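PDB 5ODK: single-stranded DNA-binding protein from Enterobacter phage Enc34, which probably binds single-stranded DNA through a domain with the OB fold, consistent with a role in phage DNA replication. Local coordinates for residues I23-V28 with G61-I66; K65-Q70 with L90-G95. All coordinates share one frame; numbering follows the deposited sequence.

Contact 1 of 2, residues I23-V28 with G61-I66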
# COMPACT_ATOMS: atom_id res chain seq x y z
N ILE A 23 -2.90 -8.16 2.43
CA ILE A 23 -1.51 -8.08 2.79
C ILE A 23 -1.33 -6.86 3.69
O ILE A 23 -1.65 -5.73 3.29
CB ILE A 23 -0.61 -7.92 1.54
CG1 ILE A 23 -0.90 -9.03 0.53
CG2 ILE A 23 0.87 -7.90 1.94
CD1 ILE A 23 -0.28 -8.77 -0.83
N LYS A 24 -0.77 -7.07 4.88
CA LYS A 24 -0.34 -5.96 5.74
C LYS A 24 1.14 -5.72 5.51
O LYS A 24 1.93 -6.66 5.60
CB LYS A 24 -0.59 -6.24 7.23
CG LYS A 24 -0.21 -5.09 8.15
CD LYS A 24 -0.53 -5.43 9.60
CE LYS A 24 -0.15 -4.34 10.56
NZ LYS A 24 -0.58 -4.74 11.94
N VAL A 25 1.50 -4.49 5.16
CA VAL A 25 2.88 -4.02 5.11
C VAL A 25 3.07 -3.11 6.30
O VAL A 25 2.35 -2.12 6.46
CB VAL A 25 3.29 -3.38 3.79
CG1 VAL A 25 3.29 -4.42 2.68
CG2 VAL A 25 2.50 -2.14 3.44
N SER A 26 4.00 -3.48 7.18
CA SER A 26 4.17 -2.79 8.45
C SER A 26 5.41 -1.94 8.45
O SER A 26 6.44 -2.34 7.89
CB SER A 26 4.19 -3.77 9.61
OG SER A 26 3.03 -4.58 9.60
N ASN A 27 5.33 -0.77 9.09
CA ASN A 27 6.49 0.08 9.30
C ASN A 27 7.13 0.51 7.98
O ASN A 27 8.28 0.18 7.65
CB ASN A 27 7.46 -0.63 10.24
CG ASN A 27 6.79 -1.05 11.52
OD1 ASN A 27 6.16 -0.19 12.20
ND2 ASN A 27 6.84 -2.35 11.84
N VAL A 28 6.33 1.26 7.25
CA VAL A 28 6.71 1.83 5.94
C VAL A 28 6.50 3.34 6.01
O VAL A 28 5.69 3.81 6.82
CB VAL A 28 5.94 1.19 4.79
CG1 VAL A 28 6.26 -0.30 4.73
CG2 VAL A 28 4.44 1.43 4.92
N GLY A 61 12.25 -7.82 3.11
CA GLY A 61 12.43 -8.81 2.05
C GLY A 61 11.37 -9.89 1.99
O GLY A 61 10.88 -10.23 0.92
N ALA A 62 11.01 -10.46 3.14
CA ALA A 62 10.03 -11.55 3.15
C ALA A 62 8.66 -11.09 2.71
O ALA A 62 7.99 -11.77 1.94
CB ALA A 62 9.96 -12.19 4.53
N ILE A 63 8.22 -9.93 3.20
CA ILE A 63 6.90 -9.47 2.79
C ILE A 63 6.90 -9.05 1.32
O ILE A 63 5.91 -9.25 0.64
CB ILE A 63 6.32 -8.38 3.74
CG1 ILE A 63 4.80 -8.15 3.48
CG2 ILE A 63 7.12 -7.11 3.68
CD1 ILE A 63 3.94 -9.35 3.77
N LYS A 64 8.02 -8.54 0.81
CA LYS A 64 8.09 -8.27 -0.62
C LYS A 64 7.95 -9.56 -1.43
O LYS A 64 7.27 -9.57 -2.44
CB LYS A 64 9.34 -7.48 -0.98
CG LYS A 64 9.24 -6.84 -2.38
CD LYS A 64 10.01 -7.68 -3.36
CE LYS A 64 9.83 -6.97 -4.71
NZ LYS A 64 10.45 -7.77 -5.78
N LYS A 65 8.61 -10.63 -0.97
CA LYS A 65 8.50 -11.94 -1.64
C LYS A 65 7.03 -12.42 -1.68
O LYS A 65 6.54 -12.89 -2.71
CB LYS A 65 9.43 -12.95 -0.96
CG LYS A 65 9.38 -14.32 -1.59
CD LYS A 65 10.63 -15.12 -1.28
CE LYS A 65 10.55 -16.42 -2.05
NZ LYS A 65 11.86 -17.07 -2.00
N ILE A 66 6.34 -12.25 -0.57
CA ILE A 66 4.94 -12.61 -0.50
C ILE A 66 4.14 -11.74 -1.48
O ILE A 66 3.25 -12.22 -2.18
CB ILE A 66 4.42 -12.43 0.95
CG1 ILE A 66 4.96 -13.57 1.83
CG2 ILE A 66 2.90 -12.42 0.97
CD1 ILE A 66 4.73 -13.42 3.32

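Contact 2 of 2, residues K65-Q70 with L90-G95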
# COMPACT_ATOMS: atom_id res chain seq x y z
N LYS A 65 8.61 -10.63 -0.97
CA LYS A 65 8.50 -11.94 -1.64
C LYS A 65 7.03 -12.42 -1.68
O LYS A 65 6.54 -12.89 -2.71
CB LYS A 65 9.43 -12.95 -0.96
CG LYS A 65 9.38 -14.32 -1.59
CD LYS A 65 10.63 -15.12 -1.28
CE LYS A 65 10.55 -16.42 -2.05
NZ LYS A 65 11.86 -17.07 -2.00
N ILE A 66 6.34 -12.25 -0.57
CA ILE A 66 4.94 -12.61 -0.50
C ILE A 66 4.14 -11.74 -1.48
O ILE A 66 3.25 -12.22 -2.18
CB ILE A 66 4.42 -12.43 0.95
CG1 ILE A 66 4.96 -13.57 1.83
CG2 ILE A 66 2.90 -12.42 0.97
CD1 ILE A 66 4.73 -13.42 3.32
N ILE A 67 4.42 -10.44 -1.50
CA ILE A 67 3.73 -9.55 -2.45
C ILE A 67 3.92 -10.02 -3.88
O ILE A 67 2.94 -10.09 -4.64
CB ILE A 67 4.21 -8.09 -2.26
CG1 ILE A 67 3.62 -7.50 -0.99
CG2 ILE A 67 3.84 -7.22 -3.47
CD1 ILE A 67 4.32 -6.24 -0.52
N ASP A 68 5.16 -10.41 -4.25
CA ASP A 68 5.37 -10.90 -5.61
C ASP A 68 4.52 -12.14 -5.89
O ASP A 68 3.94 -12.29 -6.97
CB ASP A 68 6.85 -11.16 -5.85
CG ASP A 68 7.69 -9.92 -5.99
OD1 ASP A 68 7.16 -8.81 -6.23
OD2 ASP A 68 8.93 -10.06 -5.91
N GLU A 69 4.47 -13.04 -4.93
CA GLU A 69 3.67 -14.26 -5.06
C GLU A 69 2.18 -13.95 -5.22
O GLU A 69 1.48 -14.51 -6.03
CB GLU A 69 3.89 -15.18 -3.87
CG GLU A 69 5.30 -15.76 -3.87
CD GLU A 69 5.81 -16.32 -2.57
OE1 GLU A 69 5.10 -16.33 -1.56
OE2 GLU A 69 6.97 -16.79 -2.57
N GLN A 70 1.70 -12.98 -4.46
CA GLN A 70 0.29 -12.60 -4.53
C GLN A 70 -0.03 -11.88 -5.84
O GLN A 70 -1.12 -12.05 -6.37
CB GLN A 70 -0.12 -11.73 -3.34
CG GLN A 70 0.03 -12.50 -2.03
CD GLN A 70 -0.82 -13.74 -1.95
OE1 GLN A 70 -2.01 -13.71 -2.19
NE2 GLN A 70 -0.17 -14.88 -1.71
N LEU A 90 2.80 -2.72 -12.59
CA LEU A 90 2.50 -3.24 -11.25
C LEU A 90 2.45 -2.10 -10.23
O LEU A 90 3.12 -1.08 -10.38
CB LEU A 90 3.56 -4.26 -10.80
CG LEU A 90 3.79 -5.46 -11.70
CD1 LEU A 90 4.94 -6.31 -11.15
CD2 LEU A 90 2.51 -6.25 -11.89
N PHE A 91 1.75 -2.36 -9.13
CA PHE A 91 1.63 -1.36 -8.06
C PHE A 91 2.90 -1.21 -7.23
O PHE A 91 2.95 -0.32 -6.37
CB PHE A 91 0.45 -1.69 -7.12
CG PHE A 91 0.58 -2.97 -6.33
CD1 PHE A 91 1.30 -3.00 -5.17
CD2 PHE A 91 -0.06 -4.13 -6.75
CE1 PHE A 91 1.40 -4.16 -4.42
CE2 PHE A 91 0.02 -5.29 -6.00
CZ PHE A 91 0.74 -5.29 -4.81
N ILE A 92 3.88 -2.10 -7.41
CA ILE A 92 5.13 -2.06 -6.64
C ILE A 92 6.27 -1.85 -7.63
O ILE A 92 6.34 -2.53 -8.64
CB ILE A 92 5.33 -3.30 -5.77
CG1 ILE A 92 6.60 -3.20 -4.92
CG2 ILE A 92 5.29 -4.60 -6.57
CD1 ILE A 92 6.69 -4.21 -3.79
N LYS A 93 7.14 -0.90 -7.32
CA LYS A 93 8.25 -0.51 -8.16
C LYS A 93 9.53 -0.40 -7.34
O LYS A 93 9.51 -0.36 -6.10
CB LYS A 93 7.93 0.82 -8.89
CG LYS A 93 6.83 0.65 -9.93
CD LYS A 93 6.42 1.87 -10.76
CE LYS A 93 5.52 1.43 -11.91
NZ LYS A 93 5.09 2.59 -12.70
N ASP A 94 10.67 -0.40 -8.03
CA ASP A 94 11.98 -0.38 -7.39
C ASP A 94 12.46 1.07 -7.23
O ASP A 94 12.75 1.75 -8.22
CB ASP A 94 12.94 -1.19 -8.26
CG ASP A 94 14.32 -1.33 -7.66
OD1 ASP A 94 14.71 -0.56 -6.77
OD2 ASP A 94 15.05 -2.19 -8.15
N GLY A 95 12.52 1.54 -5.99
CA GLY A 95 12.95 2.88 -5.72
C GLY A 95 14.35 3.25 -6.18
O GLY A 95 14.65 4.40 -6.42

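Contact 1 of 2, residues I23-V28 with G61-I66
The carbonyl oxygen of Lys24 faces the end of the Ile63 side chain: Lys24 O lies 3.8 Å from Ile63 CD1, and Ile63 CG1 is almost as near. These are van der Waals contacts; the backbone of Lys24 is hydrogen-bonded to Val16 in the next strand. Ile63 reaches the sheet because its CG1 stands anti to the backbone N (chi1 -167°), which throws the ethyl branch out from the helix toward the strand. Its CD1 then meets the branch methyl of Ile23, with 3.9 Å between Ile23 CG2 and Ile63 CD1, the two side chains passing at a slant. On the other flank of Lys24, Val25 offers one methyl, and Val25 CG1 sits 4.1 Å from Ile63 CG1, here with the side chains at roughly a right angle.

In this OB-fold protein helix 61-76 lies in the long connection between strands 49-56 and 108-115 and packs on the curled sheet. Strand 23-26 and the first part of the helix run nearly antiparallel, at 154° with their axes 9.7 Å apart. Only a small patch is buried, because Ile63 alone supplies the close contacts from residues 61-66. Beyond Val25 the two segments diverge. Ser26 O is nevertheless hydrogen-bonded to His60 NE2, just ahead of the helix, and at Asn27 the chain turns a corner through a G1 beta bulge, with Asn27 and Val28 both facing Val145. The side chain of Asn27 is held by Asn14 through ND2 and by Arg172 through OD1.

Contact 2 of 2, residues K65-Q70 with L90-G95
Residues 65-70 form a continuous piece of helix 61-76, while residues 90-95 come in as loop at Leu90 and Phe91 and settle into the short strand 92-94. The backbones come closest at Ile67 and Ile92, where the CA atoms are 8.7 Å apart, a separation bridged wholly by side chains. In this OB-fold protein the connection between strands 49-56 and 108-115 contributes both segments: helix 61-76, and strand 92-94, which pairs with 108-115. The backbone of Phe91 is hydrogen-bonded to Ser112 and that of Lys93 to Val110. At the more open margin of the helix, Asp68 OD2 is in a salt bridge with Lys64 NZ.

Ile67 carries the helix side of the contact with a single methyl. CG2 is the branch anti to its backbone N, and it pokes obliquely at one corner of the Phe91 ring, with 3.9 Å between Ile67 CG2 and Phe91 CZ; CE1 is nearly as close. Phe91 can present that corner although its CB does not point at the helix: with chi1 at 65° its CG lies between the backbone N and carbonyl carbon, and the ring swings across to Ile67. Ile71, Ile111, Ile162 and Ala164 also touch the Phe91 side chain, placing it in the core. Ile92 comes from the neighbouring position in the chain, and its terminal methyl reaches the same branch of Ile67, the distance from Ile92 CD1 to Ile67 CG2 being 4.2 Å.

Contacts 1 and 2 use overlapping pieces of helix 61-76, sharing Lys65 and Ile66, and their centres are 9 Å apart. Ile67 joins them: while CG2 serves contact 2, its other branch runs back to strand 23-26, with Ile67 CD1 3.8 Å from Val25 CG1. Gln70, from the helix segment of contact 2, also reaches strand 23-26, its CB lying 3.9 Å from Ile23 CD1. In the reverse direction Lys64, from the helix segment of contact 1, packs against Ile92, Lys64 CG being 3.9 Å from Ile92 CD1. Contact 1 is near Lys13, a magnesium-binding residue in a structure of this protein, though no magnesium is bound to this chain here: the side chains of Ile63 and Lys13 are about 7 Å apart.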